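Long-range contacts in hypothetical protein PH1918 (Pyrococcus horikoshii, PDB 2D16), which is of unproven function but probably acts on adenosine or an adenosine nucleotide: residues E5-E10 with V75-G80; E13-I18 with V84-N89; I26-D31 with I47-A52; L37-G42 with I93-T98; F116-A121 with I130-G135. One frame throughout, in Å; residues are numbered along the deposited sequence.

Contact 1: residues E5-E10 with V75-G80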
# COMPACT_ATOMS: atom_id res chain seq x y z
N GLU A 5 13.21 -57.44 -33.75
CA GLU A 5 11.92 -57.74 -33.16
C GLU A 5 11.20 -56.45 -32.77
O GLU A 5 11.83 -55.41 -32.56
CB GLU A 5 12.08 -58.64 -31.92
CG GLU A 5 12.65 -57.96 -30.69
CD GLU A 5 12.92 -58.93 -29.55
OE1 GLU A 5 13.77 -59.83 -29.73
OE2 GLU A 5 12.28 -58.79 -28.49
N VAL A 6 9.87 -56.54 -32.69
CA VAL A 6 9.04 -55.39 -32.34
C VAL A 6 8.47 -55.61 -30.95
O VAL A 6 7.88 -56.65 -30.67
CB VAL A 6 7.89 -55.22 -33.35
CG1 VAL A 6 7.03 -54.02 -32.98
CG2 VAL A 6 8.46 -55.06 -34.75
N ILE A 7 8.64 -54.62 -30.09
CA ILE A 7 8.14 -54.70 -28.73
C ILE A 7 7.04 -53.67 -28.51
O ILE A 7 7.23 -52.48 -28.74
CB ILE A 7 9.27 -54.44 -27.70
CG1 ILE A 7 10.35 -55.52 -27.84
CG2 ILE A 7 8.71 -54.42 -26.29
CD1 ILE A 7 11.58 -55.27 -27.00
N ASP A 8 5.87 -54.15 -28.09
CA ASP A 8 4.75 -53.26 -27.83
C ASP A 8 4.89 -52.77 -26.39
O ASP A 8 4.99 -53.58 -25.47
CB ASP A 8 3.42 -54.01 -27.99
CG ASP A 8 3.09 -54.31 -29.44
OD1 ASP A 8 2.85 -53.35 -30.20
OD2 ASP A 8 3.06 -55.50 -29.81
N ILE A 9 4.92 -51.46 -26.21
CA ILE A 9 5.03 -50.89 -24.88
C ILE A 9 3.71 -51.13 -24.14
O ILE A 9 2.64 -50.80 -24.66
CB ILE A 9 5.29 -49.37 -24.92
CG1 ILE A 9 6.69 -49.10 -25.49
CG2 ILE A 9 5.14 -48.77 -23.53
CD1 ILE A 9 7.82 -49.68 -24.64
N GLU A 10 3.80 -51.72 -22.96
CA GLU A 10 2.61 -51.98 -22.15
C GLU A 10 2.40 -50.80 -21.21
O GLU A 10 3.25 -50.51 -20.36
CB GLU A 10 2.80 -53.26 -21.32
CG GLU A 10 1.51 -53.72 -20.63
CD GLU A 10 1.73 -54.84 -19.63
OE1 GLU A 10 2.60 -55.71 -19.87
OE2 GLU A 10 1.03 -54.85 -18.59
N VAL A 75 13.10 -54.24 -19.12
CA VAL A 75 13.79 -55.53 -19.17
C VAL A 75 13.47 -56.28 -20.47
O VAL A 75 14.30 -57.04 -20.97
CB VAL A 75 13.45 -56.42 -17.93
CG1 VAL A 75 12.08 -57.02 -18.06
CG2 VAL A 75 14.51 -57.50 -17.77
N LYS A 76 12.29 -56.04 -21.01
CA LYS A 76 11.90 -56.68 -22.26
C LYS A 76 12.75 -56.07 -23.37
O LYS A 76 13.28 -56.79 -24.21
CB LYS A 76 10.41 -56.45 -22.55
CG LYS A 76 9.91 -57.22 -23.77
CD LYS A 76 10.21 -58.71 -23.65
CE LYS A 76 9.79 -59.47 -24.90
NZ LYS A 76 8.34 -59.31 -25.18
N ILE A 77 12.88 -54.75 -23.37
CA ILE A 77 13.70 -54.07 -24.37
C ILE A 77 15.13 -54.58 -24.20
O ILE A 77 15.83 -54.85 -25.18
CB ILE A 77 13.64 -52.54 -24.18
CG1 ILE A 77 12.25 -52.04 -24.58
CG2 ILE A 77 14.74 -51.86 -25.00
CD1 ILE A 77 11.99 -50.59 -24.24
N GLY A 78 15.55 -54.72 -22.94
CA GLY A 78 16.87 -55.24 -22.62
C GLY A 78 18.12 -54.45 -22.95
O GLY A 78 19.07 -54.48 -22.18
N ALA A 79 18.12 -53.76 -24.08
CA ALA A 79 19.29 -52.98 -24.51
C ALA A 79 19.98 -52.21 -23.38
O ALA A 79 19.34 -51.48 -22.63
CB ALA A 79 18.89 -52.02 -25.63
N GLY A 80 21.29 -52.38 -23.29
CA GLY A 80 22.05 -51.70 -22.25
C GLY A 80 21.96 -50.19 -22.33
O GLY A 80 21.95 -49.61 -23.42
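I7 and I9 meet I77 through carbon alone, and no hydrogen bond passes between residues 5-10 and 75-80. I7 makes most of this contact. Its CG1 stands anti to the carbonyl carbon and its chain is extended at chi2 (173°), which carries CD1 to the last helical turn, 3.6 Å from I77 CA. The same methyl is 4.1 Å from I77 CG1, while I9 CD1 meets I77 CD1 tip to tip at 4.3 Å.

The second group of contacts is mixed in character. I7 CD1 rests 3.6 Å from the carbonyl oxygen K76 O, and I7 CG2 touches the aliphatic part of the lysine, 4.0 Å from K76 CG. Strand 3-8, an outer strand of the three-stranded antiparallel sheet, is thereby laid on the C-terminal end of helix 64-77. G78 is the first residue to leave helical geometry there, with a positive phi of 68°.

Charge comes last. E5 OE2 and K76 NZ are 5.2 Å apart, where some attraction may be felt, but too far for a salt bridge. The carboxylate of E5 instead pairs with R127, whose NE also donates to I77 O, so one arginine ties the strand to the helix end.

Contact 2: residues E13-I18 with V84-N89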
# COMPACT_ATOMS: atom_id res chain seq x y z
N GLU A 13 -4.10 -46.51 -20.55
CA GLU A 13 -4.56 -45.36 -21.32
C GLU A 13 -4.25 -44.08 -20.55
O GLU A 13 -4.40 -44.01 -19.33
CB GLU A 13 -6.07 -45.49 -21.56
CG GLU A 13 -6.64 -44.47 -22.53
CD GLU A 13 -8.13 -44.66 -22.75
OE1 GLU A 13 -8.54 -45.79 -23.12
OE2 GLU A 13 -8.90 -43.69 -22.56
N GLY A 14 -3.81 -43.05 -21.28
CA GLY A 14 -3.50 -41.78 -20.65
C GLY A 14 -2.08 -41.64 -20.12
O GLY A 14 -1.63 -40.53 -19.85
N VAL A 15 -1.38 -42.76 -19.96
CA VAL A 15 -0.01 -42.71 -19.46
C VAL A 15 0.96 -42.40 -20.59
O VAL A 15 0.88 -42.98 -21.67
CB VAL A 15 0.37 -44.05 -18.78
CG1 VAL A 15 1.87 -44.12 -18.53
CG2 VAL A 15 -0.38 -44.17 -17.46
N GLU A 16 1.89 -41.48 -20.32
CA GLU A 16 2.88 -41.07 -21.31
C GLU A 16 4.15 -41.91 -21.17
O GLU A 16 4.57 -42.22 -20.05
CB GLU A 16 3.26 -39.60 -21.09
CG GLU A 16 2.10 -38.61 -21.05
CD GLU A 16 1.63 -38.16 -22.42
OE1 GLU A 16 2.38 -38.35 -23.40
OE2 GLU A 16 0.52 -37.60 -22.51
N VAL A 17 4.75 -42.28 -22.29
CA VAL A 17 5.98 -43.06 -22.25
C VAL A 17 7.10 -42.28 -22.92
O VAL A 17 6.89 -41.58 -23.91
CB VAL A 17 5.83 -44.43 -22.97
CG1 VAL A 17 5.52 -44.24 -24.45
CG2 VAL A 17 7.10 -45.26 -22.80
N ILE A 18 8.30 -42.38 -22.35
CA ILE A 18 9.48 -41.73 -22.89
C ILE A 18 10.59 -42.77 -22.86
O ILE A 18 10.85 -43.38 -21.82
CB ILE A 18 9.92 -40.51 -22.04
CG1 ILE A 18 8.77 -39.51 -21.91
CG2 ILE A 18 11.12 -39.84 -22.69
CD1 ILE A 18 9.07 -38.34 -21.00
N VAL A 84 13.50 -46.24 -19.57
CA VAL A 84 12.08 -46.12 -19.87
C VAL A 84 11.36 -45.36 -18.77
O VAL A 84 11.51 -45.68 -17.59
CB VAL A 84 11.41 -47.52 -20.00
CG1 VAL A 84 9.91 -47.35 -20.25
CG2 VAL A 84 12.06 -48.31 -21.12
N ILE A 85 10.57 -44.37 -19.17
CA ILE A 85 9.81 -43.58 -18.22
C ILE A 85 8.32 -43.69 -18.55
O ILE A 85 7.93 -43.57 -19.71
CB ILE A 85 10.18 -42.08 -18.29
CG1 ILE A 85 11.66 -41.89 -17.99
CG2 ILE A 85 9.32 -41.29 -17.30
CD1 ILE A 85 12.16 -40.48 -18.29
N LEU A 86 7.51 -43.94 -17.53
CA LEU A 86 6.06 -43.99 -17.69
C LEU A 86 5.55 -43.00 -16.66
O LEU A 86 5.85 -43.13 -15.48
CB LEU A 86 5.52 -45.40 -17.41
CG LEU A 86 5.85 -46.47 -18.46
CD1 LEU A 86 5.30 -47.82 -18.01
CD2 LEU A 86 5.25 -46.08 -19.80
N MET A 87 4.80 -42.01 -17.11
CA MET A 87 4.32 -40.98 -16.20
C MET A 87 2.89 -40.52 -16.46
O MET A 87 2.31 -40.77 -17.51
CB MET A 87 5.23 -39.76 -16.28
CG MET A 87 5.13 -39.05 -17.64
SD MET A 87 6.20 -37.61 -17.81
CE MET A 87 5.43 -36.78 -19.20
N LYS A 88 2.34 -39.83 -15.46
CA LYS A 88 1.01 -39.25 -15.53
C LYS A 88 1.06 -37.95 -14.74
O LYS A 88 2.01 -37.71 -13.99
CB LYS A 88 -0.04 -40.21 -14.96
CG LYS A 88 0.17 -40.60 -13.51
CD LYS A 88 -0.94 -41.56 -13.07
CE LYS A 88 -0.80 -41.94 -11.60
NZ LYS A 88 -1.91 -42.85 -11.17
N ASN A 89 0.05 -37.10 -14.92
CA ASN A 89 -0.02 -35.81 -14.24
C ASN A 89 1.07 -34.87 -14.76
O ASN A 89 1.47 -33.92 -14.09
CB ASN A 89 0.11 -35.97 -12.72
CG ASN A 89 -0.98 -36.84 -12.13
OD1 ASN A 89 -2.08 -36.93 -12.69
ND2 ASN A 89 -0.70 -37.46 -11.00
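E16 and M87 form a hydrogen-bonded pair in an antiparallel ladder between strands 16-22 and 82-88, neighbours in the five-stranded sheet; the short segments run 158° apart. E16 N donates to M87 O at 2.9 Å, and M87 N returns a bond to E16 O, both donors lying in the plane of the carbonyl they meet. Two residues on, I18 and I85 repeat the pattern: I85 N reaches I18 O at 2.8 Å, and I18 N gives its hydrogen to I85 O from 15° outside the carbonyl plane. The acceptors are also approached by CA-H groups, V17 CA standing 3.2 Å from I85 O and L86 CA 3.3 Å from E16 O.

V17 and L86 between them are a non-hydrogen-bonded pair, so their backbone polar groups turn to other strands, V17 to S112 and L86 to G46. Their side chains lie alongside each other, pointing the same way.

On the face of E16, I18, I85 and M87, the methionine CG takes the crowded position between backbone N and carbonyl carbon (chi1 67°). The extended chain beyond carries its end across the face towards strand 16-22, leaving M87 CE 4.0 Å from E16 CB. On the other face, L86 CD2 is 3.6 Å from V17 CB.

Contact 3: residues I26-D31 with I47-A52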
# COMPACT_ATOMS: atom_id res chain seq x y z
N ILE A 26 23.30 -47.10 -12.65
CA ILE A 26 23.05 -47.10 -11.21
C ILE A 26 22.89 -45.71 -10.61
O ILE A 26 22.14 -45.53 -9.64
CB ILE A 26 24.14 -47.87 -10.41
CG1 ILE A 26 25.52 -47.26 -10.64
CG2 ILE A 26 24.10 -49.34 -10.80
CD1 ILE A 26 26.61 -47.92 -9.82
N PHE A 27 23.57 -44.72 -11.17
CA PHE A 27 23.47 -43.35 -10.69
C PHE A 27 22.28 -42.66 -11.34
O PHE A 27 21.44 -42.05 -10.67
CB PHE A 27 24.73 -42.57 -11.05
CG PHE A 27 24.59 -41.08 -10.85
CD1 PHE A 27 24.77 -40.51 -9.59
CD2 PHE A 27 24.26 -40.26 -11.92
CE1 PHE A 27 24.63 -39.13 -9.40
CE2 PHE A 27 24.11 -38.88 -11.74
CZ PHE A 27 24.29 -38.32 -10.48
N THR A 28 22.23 -42.75 -12.66
CA THR A 28 21.20 -42.10 -13.45
C THR A 28 19.76 -42.48 -13.18
O THR A 28 18.88 -41.61 -13.20
CB THR A 28 21.53 -42.27 -14.94
OG1 THR A 28 22.86 -41.80 -15.16
CG2 THR A 28 20.56 -41.46 -15.80
N VAL A 29 19.48 -43.76 -12.93
CA VAL A 29 18.10 -44.16 -12.67
C VAL A 29 17.52 -43.33 -11.52
O VAL A 29 16.38 -42.87 -11.59
CB VAL A 29 17.99 -45.68 -12.36
CG1 VAL A 29 18.56 -45.99 -10.98
CG2 VAL A 29 16.53 -46.12 -12.46
N ASP A 30 18.31 -43.12 -10.48
CA ASP A 30 17.88 -42.34 -9.32
C ASP A 30 17.95 -40.84 -9.57
O ASP A 30 17.02 -40.10 -9.25
CB ASP A 30 18.76 -42.66 -8.10
CG ASP A 30 18.33 -43.93 -7.37
OD1 ASP A 30 17.46 -44.67 -7.87
OD2 ASP A 30 18.90 -44.18 -6.28
N ASP A 31 19.06 -40.38 -10.14
CA ASP A 31 19.25 -38.96 -10.38
C ASP A 31 18.27 -38.37 -11.38
O ASP A 31 17.80 -37.24 -11.21
CB ASP A 31 20.69 -38.69 -10.84
CG ASP A 31 21.11 -37.27 -10.58
OD1 ASP A 31 21.21 -36.89 -9.39
OD2 ASP A 31 21.35 -36.52 -11.55
N ILE A 47 10.50 -45.11 -13.52
CA ILE A 47 11.62 -45.05 -14.46
C ILE A 47 12.49 -46.29 -14.24
O ILE A 47 12.75 -46.68 -13.10
CB ILE A 47 12.47 -43.76 -14.29
CG1 ILE A 47 13.63 -43.77 -15.31
CG2 ILE A 47 13.02 -43.65 -12.87
CD1 ILE A 47 14.49 -42.52 -15.28
N ALA A 48 12.89 -46.92 -15.34
CA ALA A 48 13.73 -48.10 -15.28
C ALA A 48 14.87 -47.90 -16.28
O ALA A 48 14.69 -47.28 -17.32
CB ALA A 48 12.93 -49.34 -15.63
N MET A 49 16.04 -48.42 -15.94
CA MET A 49 17.20 -48.28 -16.81
C MET A 49 18.04 -49.54 -16.74
O MET A 49 18.27 -50.08 -15.66
CB MET A 49 18.01 -47.06 -16.38
CG MET A 49 19.10 -46.66 -17.34
SD MET A 49 19.72 -45.02 -16.93
CE MET A 49 20.98 -44.80 -18.22
N ASN A 50 18.50 -49.99 -17.90
CA ASN A 50 19.28 -51.22 -17.98
C ASN A 50 20.78 -51.05 -17.78
O ASN A 50 21.41 -50.17 -18.37
CB ASN A 50 19.04 -51.91 -19.32
CG ASN A 50 17.58 -52.24 -19.54
OD1 ASN A 50 16.86 -52.57 -18.60
ND2 ASN A 50 17.12 -52.14 -20.79
N GLU A 51 21.33 -51.89 -16.92
CA GLU A 51 22.76 -51.89 -16.63
C GLU A 51 23.34 -53.15 -17.27
O GLU A 51 22.98 -54.27 -16.90
CB GLU A 51 22.99 -51.89 -15.12
CG GLU A 51 24.45 -51.74 -14.72
CD GLU A 51 24.66 -51.85 -13.23
OE1 GLU A 51 23.72 -52.26 -12.52
OE2 GLU A 51 25.78 -51.53 -12.77
N ALA A 52 24.25 -52.96 -18.23
CA ALA A 52 24.85 -54.06 -18.97
C ALA A 52 25.68 -55.08 -18.19
O ALA A 52 25.38 -56.27 -18.22
CB ALA A 52 25.69 -53.50 -20.11
O HOH W 1 25.70 -48.29 -13.81
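The amide I26 N, in the first turn of helix 25-39, donates to a water at 2.9 Å, and that water gives a weak, long bond to E51 OE2 at 3.4 Å. This is the one polar link found between residues 26-31 and 47-52. Beside it, I26 CG2 lies against the carboxylate, 3.4 Å from E51 OE2 and equally near OE1. The carboxylate's stronger partner is R58, which forms a salt bridge with OE1 from the adjacent strand 56-61.

Further along, the contact is apolar. M49 CG is anti to the backbone N (chi1 -170°), and with the rest of the chain extended the thioether is carried out to the helix. There M49 SD crosses T28 at an angle, 3.8 Å from T28 CG2, while T28 OG1 is bonded to N23 O. V29 sits over the strand: its CB is 4.3 Å from M49 CB, and its carbonyl oxygen V29 O is 3.7 Å from I47 CG2. An alanine in place of M49 would probably open a gap beside T28 and leave its methyl without the sulfur it packs on.

I47, M49 and E51 alternate with A48 and N50, whose side chains belong to the other face of the sheet. With axes 8.2 Å apart and directions at 173°, the arrangement is a helix running antiparallel to the strand beneath it and packed on an antiparallel sheet, as in alpha+beta folds.

Contact 4: residues L37-G42 with I93-T98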
# COMPACT_ATOMS: atom_id res chain seq x y z
N LEU A 37 11.03 -35.00 -10.79
CA LEU A 37 10.20 -34.41 -9.74
C LEU A 37 10.21 -32.88 -9.78
O LEU A 37 9.26 -32.24 -9.34
CB LEU A 37 10.68 -34.89 -8.36
CG LEU A 37 10.41 -36.36 -8.07
CD1 LEU A 37 11.19 -36.82 -6.85
CD2 LEU A 37 8.91 -36.56 -7.88
N THR A 38 11.27 -32.29 -10.33
CA THR A 38 11.36 -30.83 -10.41
C THR A 38 10.65 -30.24 -11.62
O THR A 38 10.44 -29.02 -11.69
CB THR A 38 12.84 -30.35 -10.46
OG1 THR A 38 13.38 -30.61 -11.76
CG2 THR A 38 13.67 -31.07 -9.41
N ALA A 39 10.28 -31.08 -12.58
CA ALA A 39 9.63 -30.60 -13.80
C ALA A 39 8.18 -30.15 -13.63
O ALA A 39 7.81 -29.09 -14.12
CB ALA A 39 9.72 -31.67 -14.88
N VAL A 40 7.37 -30.96 -12.95
CA VAL A 40 5.96 -30.63 -12.75
C VAL A 40 5.49 -31.10 -11.37
O VAL A 40 5.65 -32.27 -11.02
CB VAL A 40 5.05 -31.32 -13.81
CG1 VAL A 40 3.58 -31.00 -13.54
CG2 VAL A 40 5.44 -30.86 -15.22
N PRO A 41 4.91 -30.19 -10.57
CA PRO A 41 4.45 -30.60 -9.24
C PRO A 41 3.36 -31.66 -9.37
O PRO A 41 2.46 -31.52 -10.19
CB PRO A 41 3.90 -29.30 -8.65
CG PRO A 41 4.71 -28.24 -9.35
CD PRO A 41 4.74 -28.75 -10.77
N GLY A 42 3.46 -32.72 -8.57
CA GLY A 42 2.46 -33.77 -8.61
C GLY A 42 2.69 -34.87 -9.63
O GLY A 42 1.90 -35.81 -9.73
N ILE A 93 5.89 -32.40 -23.14
CA ILE A 93 6.30 -31.02 -23.36
C ILE A 93 6.75 -30.33 -22.06
O ILE A 93 7.47 -29.34 -22.10
CB ILE A 93 5.18 -30.20 -24.04
CG1 ILE A 93 5.76 -28.90 -24.61
CG2 ILE A 93 4.06 -29.90 -23.05
CD1 ILE A 93 4.80 -28.11 -25.49
N ASN A 94 6.33 -30.87 -20.91
CA ASN A 94 6.70 -30.29 -19.63
C ASN A 94 7.99 -30.91 -19.08
O ASN A 94 8.60 -30.35 -18.17
CB ASN A 94 5.61 -30.54 -18.56
CG ASN A 94 4.23 -30.12 -19.02
OD1 ASN A 94 3.26 -30.89 -18.93
ND2 ASN A 94 4.12 -28.90 -19.53
N VAL A 95 8.41 -32.05 -19.62
CA VAL A 95 9.59 -32.73 -19.09
C VAL A 95 10.75 -33.08 -20.02
O VAL A 95 11.82 -33.45 -19.55
CB VAL A 95 9.18 -34.05 -18.39
CG1 VAL A 95 8.02 -33.80 -17.43
CG2 VAL A 95 8.82 -35.10 -19.42
N LEU A 96 10.54 -33.01 -21.33
CA LEU A 96 11.62 -33.38 -22.25
C LEU A 96 12.91 -32.60 -22.06
O LEU A 96 14.00 -33.19 -22.09
CB LEU A 96 11.15 -33.27 -23.70
CG LEU A 96 10.19 -34.39 -24.13
CD1 LEU A 96 9.59 -34.04 -25.48
CD2 LEU A 96 10.93 -35.72 -24.21
N ASN A 97 12.82 -31.29 -21.85
CA ASN A 97 14.03 -30.50 -21.66
C ASN A 97 14.77 -30.91 -20.38
O ASN A 97 16.00 -30.90 -20.34
CB ASN A 97 13.70 -29.00 -21.65
CG ASN A 97 13.48 -28.46 -23.06
OD1 ASN A 97 13.57 -29.21 -24.04
ND2 ASN A 97 13.20 -27.17 -23.16
N THR A 98 14.03 -31.30 -19.35
CA THR A 98 14.66 -31.74 -18.10
C THR A 98 15.48 -33.01 -18.37
O THR A 98 16.58 -33.17 -17.84
CB THR A 98 13.59 -32.03 -17.02
OG1 THR A 98 12.97 -30.80 -16.63
CG2 THR A 98 14.22 -32.69 -15.79
O HOH W 2 13.62 -29.59 -14.31
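Two helix segments meet here on one side of the five-stranded sheet: the C-terminal end of helix 25-39, with the loop after it, and the middle of helix 92-100. A39 is the centre of the contact, its CB pointing at the other helix. That methyl lies 3.7 Å from V95 CG1, the same distance from the carbonyl oxygen N94 O, and 3.8 Å from T98 OG1. The backbones come close at this point, A39 CA and V95 CA being 5.7 Å apart, as the small side chain permits.

V40 follows in the loop. With its CG1 anti to the backbone N (chi1 178°), CG2 is left anti to the carbonyl carbon and turned to helix 92-100, where it touches N94 CB at 3.4 Å, a tight approach. The amide of N94 has its partners elsewhere: OD1 accepts from Y91 N in its own chain, and ND2 donates to T38 O of the second subunit, a bond that is reciprocated by the other copy.

A water bridges the two threonines. It donates to T38 OG1 at 2.8 Å and is 2.7 Å from T98 OG1; T38 OG1 is also bonded to A35 O. Direct contact is thus van der Waals packing of A39 and V40, with no direct hydrogen bond; polar linkage across the pair is left to a water, and the asparagine packed on V40 uses ND2 to bond the second subunit.

Contact 5: residues F116-A121 with I130-G135. With NA (sodium ion), chain E.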
# COMPACT_ATOMS: atom_id res chain seq x y z
N PHE A 116 2.46 -47.40 -28.66
CA PHE A 116 3.89 -47.23 -28.91
C PHE A 116 4.67 -48.54 -29.02
O PHE A 116 4.41 -49.48 -28.26
CB PHE A 116 4.44 -46.41 -27.74
CG PHE A 116 5.69 -45.63 -28.04
CD1 PHE A 116 5.61 -44.31 -28.48
CD2 PHE A 116 6.95 -46.19 -27.82
CE1 PHE A 116 6.77 -43.55 -28.68
CE2 PHE A 116 8.11 -45.44 -28.02
CZ PHE A 116 8.02 -44.12 -28.46
N GLN A 117 5.62 -48.59 -29.94
CA GLN A 117 6.45 -49.78 -30.12
C GLN A 117 7.93 -49.41 -30.16
O GLN A 117 8.30 -48.33 -30.62
CB GLN A 117 6.12 -50.51 -31.42
CG GLN A 117 4.69 -50.95 -31.58
CD GLN A 117 4.47 -51.67 -32.90
OE1 GLN A 117 4.98 -51.24 -33.93
NE2 GLN A 117 3.72 -52.76 -32.87
N VAL A 118 8.77 -50.32 -29.68
CA VAL A 118 10.21 -50.12 -29.71
C VAL A 118 10.77 -51.23 -30.60
O VAL A 118 10.51 -52.41 -30.35
CB VAL A 118 10.83 -50.21 -28.28
CG1 VAL A 118 12.37 -50.12 -28.35
CG2 VAL A 118 10.29 -49.08 -27.40
N ILE A 119 11.49 -50.85 -31.64
CA ILE A 119 12.07 -51.84 -32.54
C ILE A 119 13.48 -52.14 -32.04
O ILE A 119 14.31 -51.23 -31.93
CB ILE A 119 12.13 -51.33 -33.99
CG1 ILE A 119 10.72 -50.92 -34.44
CG2 ILE A 119 12.68 -52.42 -34.91
CD1 ILE A 119 10.65 -50.44 -35.88
N VAL A 120 13.73 -53.40 -31.73
CA VAL A 120 15.01 -53.83 -31.19
C VAL A 120 15.74 -54.82 -32.08
O VAL A 120 15.14 -55.75 -32.63
CB VAL A 120 14.81 -54.46 -29.79
CG1 VAL A 120 16.14 -54.99 -29.26
CG2 VAL A 120 14.22 -53.43 -28.84
N ALA A 121 17.05 -54.62 -32.21
CA ALA A 121 17.89 -55.52 -32.99
C ALA A 121 18.80 -56.24 -32.00
O ALA A 121 19.33 -55.62 -31.08
CB ALA A 121 18.74 -54.73 -33.98
N ILE A 130 16.65 -49.70 -32.41
CA ILE A 130 16.93 -49.10 -33.71
C ILE A 130 15.84 -48.14 -34.15
O ILE A 130 15.94 -47.50 -35.19
CB ILE A 130 17.16 -50.18 -34.81
CG1 ILE A 130 15.90 -51.02 -35.03
CG2 ILE A 130 18.34 -51.06 -34.41
CD1 ILE A 130 16.02 -51.99 -36.20
N GLY A 131 14.78 -48.02 -33.35
CA GLY A 131 13.73 -47.09 -33.71
C GLY A 131 12.48 -47.26 -32.89
O GLY A 131 12.34 -48.24 -32.15
N VAL A 132 11.56 -46.31 -33.01
CA VAL A 132 10.31 -46.39 -32.29
C VAL A 132 9.14 -46.07 -33.21
O VAL A 132 9.24 -45.21 -34.08
CB VAL A 132 10.27 -45.41 -31.09
CG1 VAL A 132 11.35 -45.79 -30.08
CG2 VAL A 132 10.47 -43.97 -31.57
N VAL A 133 8.05 -46.82 -33.05
CA VAL A 133 6.86 -46.57 -33.85
C VAL A 133 5.95 -45.80 -32.91
O VAL A 133 5.39 -46.37 -31.97
CB VAL A 133 6.15 -47.87 -34.29
CG1 VAL A 133 4.89 -47.53 -35.09
CG2 VAL A 133 7.10 -48.71 -35.15
N ASP A 134 5.83 -44.50 -33.14
CA ASP A 134 5.00 -43.65 -32.29
C ASP A 134 3.62 -43.49 -32.91
O ASP A 134 3.36 -42.54 -33.64
CB ASP A 134 5.67 -42.29 -32.12
CG ASP A 134 5.07 -41.48 -30.99
OD1 ASP A 134 3.89 -41.70 -30.65
OD2 ASP A 134 5.79 -40.61 -30.43
N GLY A 135 2.73 -44.44 -32.61
CA GLY A 135 1.38 -44.41 -33.15
C GLY A 135 1.32 -44.79 -34.62
O GLY A 135 2.33 -45.18 -35.21
NA NA E . 17.91 -46.09 -35.32
O HOH W 3 17.66 -45.93 -32.93
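Strands 116-122 and 127-134 make a beta hairpin, and I119 faces both I130 and G131 across it in a classic beta bulge. I130 N donates to I119 O at 2.8 Å, and I119 N donates to G131 O at the same length. Q117 and V133 then form a regular hydrogen-bonded pair. G131 adopts a phi of 168°, at which a side chain would press on the carbonyl oxygen before it.

On one face, I119 CG2 meets I130 CG1 at 3.5 Å, and Q117 runs alongside V133, its OE1 3.5 Å from V133 CG2 while NE2 bonds D8. On the other face lies the ring of F116. Its CG is anti to the backbone N (chi1 -155°), which sends the ring over the neighbouring strand. There CZ is 3.7 Å from V132 CB, and CE1 is 3.5 Å from D134 CG, the ring and carboxylate planes 66° apart. V133 O lies over one ring face, offset toward the rim. An alanine in place of F116 would probably leave a gap beside V132 and deprive D134 CG of the ring that packs on it.

D134 OD1 is held by S112 and N114, so the carboxylate beside the ring has polar partners of its own. At the bulge, I130 O binds a sodium ion at 2.4 Å, with a water as a second ligand. I130 thus uses both backbone polar atoms, N for the hairpin and O for the metal, and the cation would be expected to polarise that carbonyl.

Contacts 1 and 5 share the three-stranded sheet, centres 9 Å apart, and I7 O meets V118 N at 2.8 Å. Contacts 2 and 3 share the five-stranded sheet, where V84 N and A48 O are 2.7 Å apart. Contact 4 joins them from the face of helices 25-39 and 92-100, I18 CD1 lying 3.6 Å from V95 CG2. The two sheets touch where V17 CG1 of contact 2 is 3.9 Å from F116 CG of contact 5. Contact 1 reaches contact 2 through the helix residue I77, whose CD1 packs on V84 CG2 and whose side chain is about 12 Å from the sodium ion. Contacts 1 and 4 lie on opposite sides of the chain's centre, their centres about 25 Å apart.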